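PDB 1FPZ: cyclin-dependent kinase inhibitor 3 from Homo sapiens, which dephosphorylates CDK2 in a cyclin-dependent manner, as a dual-specificity phosphatase that acts on both phosphotyrosine and phosphoserine substrates. Local coordinates for residues D160-P164 with E165-D169. The protein carries 1 engineered substitution. Numbering follows the deposited sequence.
Sequences DTISP and EQAID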
loop_
_atom_site.group_PDB
_atom_site.type_symbol
_atom_site.label_atom_id
_atom_site.label_comp_id
_atom_site.label_asym_id
_atom_site.label_seq_id
_atom_site.Cartn_x
_atom_site.Cartn_y
_atom_site.Cartn_z
ATOM N N ASP A 160 -19.507 -4.329 2.468
ATOM C CA ASP A 160 -20.517 -3.516 1.839
ATOM C C ASP A 160 -21.251 -2.692 2.883
ATOM O O ASP A 160 -22.157 -1.924 2.562
ATOM C CB ASP A 160 -21.450 -4.429 1.049
ATOM C CG ASP A 160 -20.702 -5.197 -0.044
ATOM O OD1 ASP A 160 -21.127 -6.328 -0.391
ATOM O OD2 ASP A 160 -19.684 -4.659 -0.555
ATOM N N THR A 161 -20.808 -2.814 4.129
ATOM C CA THR A 161 -21.436 -2.099 5.232
ATOM C C THR A 161 -20.619 -0.915 5.755
ATOM O O THR A 161 -21.172 0.018 6.347
ATOM C CB THR A 161 -21.710 -3.066 6.404
ATOM O OG1 THR A 161 -20.488 -3.329 7.100
ATOM C CG2 THR A 161 -22.257 -4.392 5.884
ATOM N N ILE A 162 -19.308 -0.949 5.542
ATOM C CA ILE A 162 -18.448 0.119 6.031
ATOM C C ILE A 162 -18.523 1.356 5.137
ATOM O O ILE A 162 -18.549 1.253 3.906
ATOM C CB ILE A 162 -16.979 -0.359 6.139
ATOM C CG1 ILE A 162 -16.155 0.660 6.921
ATOM C CG2 ILE A 162 -16.387 -0.551 4.755
ATOM C CD1 ILE A 162 -14.754 0.171 7.258
ATOM N N SER A 163 -18.555 2.522 5.772
ATOM C CA SER A 163 -18.637 3.792 5.065
ATOM C C SER A 163 -17.257 4.305 4.689
ATOM O O SER A 163 -16.256 3.929 5.295
ATOM C CB SER A 163 -19.310 4.830 5.954
ATOM O OG SER A 163 -18.492 5.109 7.076
ATOM N N PRO A 164 -17.191 5.190 3.687
ATOM C CA PRO A 164 -15.907 5.741 3.261
ATOM C C PRO A 164 -15.309 6.451 4.461
ATOM O O PRO A 164 -14.112 6.374 4.729
ATOM C CB PRO A 164 -16.307 6.719 2.156
ATOM C CG PRO A 164 -17.608 6.147 1.629
ATOM C CD PRO A 164 -18.299 5.765 2.904
ATOM N N GLU A 165 -16.173 7.136 5.196
ATOM C CA GLU A 165 -15.737 7.863 6.370
ATOM C C GLU A 165 -15.166 6.925 7.413
ATOM O O GLU A 165 -14.180 7.253 8.072
ATOM C CB GLU A 165 -16.899 8.670 6.939
ATOM C CG GLU A 165 -17.332 9.780 5.995
ATOM C CD GLU A 165 -16.205 10.760 5.700
ATOM O OE1 GLU A 165 -16.377 11.594 4.793
ATOM O OE2 GLU A 165 -15.156 10.708 6.377
ATOM N N GLN A 166 -15.775 5.753 7.560
ATOM C CA GLN A 166 -15.290 4.770 8.522
ATOM C C GLN A 166 -13.953 4.153 8.107
ATOM O O GLN A 166 -13.066 3.940 8.938
ATOM C CB GLN A 166 -16.317 3.655 8.712
ATOM C CG GLN A 166 -17.467 4.036 9.626
ATOM C CD GLN A 166 -18.250 2.842 10.089
ATOM O OE1 GLN A 166 -18.845 2.130 9.286
ATOM N NE2 GLN A 166 -18.253 2.610 11.400
ATOM N N ALA A 167 -13.805 3.875 6.815
ATOM C CA ALA A 167 -12.572 3.275 6.318
ATOM C C ALA A 167 -11.449 4.259 6.468
ATOM O O ALA A 167 -10.310 3.895 6.732
ATOM C CB ALA A 167 -12.721 2.879 4.867
ATOM N N ILE A 168 -11.781 5.523 6.294
ATOM C CA ILE A 168 -10.796 6.566 6.425
ATOM C C ILE A 168 -10.391 6.630 7.895
ATOM O O ILE A 168 -9.207 6.693 8.216
ATOM C CB ILE A 168 -11.395 7.888 5.883
ATOM C CG1 ILE A 168 -11.758 7.682 4.401
ATOM C CG2 ILE A 168 -10.408 9.032 6.028
ATOM C CD1 ILE A 168 -12.695 8.706 3.832
ATOM N N ASP A 169 -11.369 6.549 8.792
ATOM C CA ASP A 169 -11.087 6.595 10.225
ATOM C C ASP A 169 -10.147 5.465 10.648
ATOM O O ASP A 169 -9.219 5.664 11.429
ATOM C CB ASP A 169 -12.394 6.506 11.021
ATOM C CG ASP A 169 -13.349 7.660 10.720
ATOM O OD1 ASP A 169 -12.853 8.770 10.424
ATOM O OD2 ASP A 169 -14.590 7.468 10.800
#
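Ser163 and Ala167 close the first turn of helix 164-175: Ala167 N donates to Ser163 O at 2.9 Å, with an N-H...O angle of 159°. Before this turn the chain is not helical, since Ser163 has an extended backbone, whereas Pro164 and the residues after it hold helical values. A bond from Ile168 N to Pro164 O continues the pattern, although the position of that oxygen is less certain.

The side chain of Ser163 supplies the capping interaction. Its chi1 of 66° sets OG between the backbone N and the carbonyl carbon, and from there the oxygen accepts from Gln166 N at 2.8 Å. Gln166 also lies against the cap through its aliphatic part, CG being 3.0 Å from Ser163 OG. Without the hydroxyl, as with an alanine here, Gln166 N would probably lose its capping acceptor and the start of the helix would be less firmly held.

On the preceding residue, Ile162 extends CG1 anti to its backbone N (chi1 -168°), bringing this carbon 3.5 Å from Gln166 CB. Its end methyl continues to Ala167, where Ile162 CD1 and Ala167 CB are 4.1 Å apart. Both residues are buried and also touch Leu156 of helix 146-158, which places this apolar patch between consecutive helices. Farther round the turn, Ile168 meets Tyr186 and Leu189 of helix 183-189.

The non-helical Ser163, whose OG accepts from the backbone N-H of Gln166 three residues on, is a serine N-cap; Pro164 follows it as the first residue of the helix. Here the cap ends the short loop between helices 146-158 and 164-175 in the protein-tyrosine phosphatase fold, away from the active site.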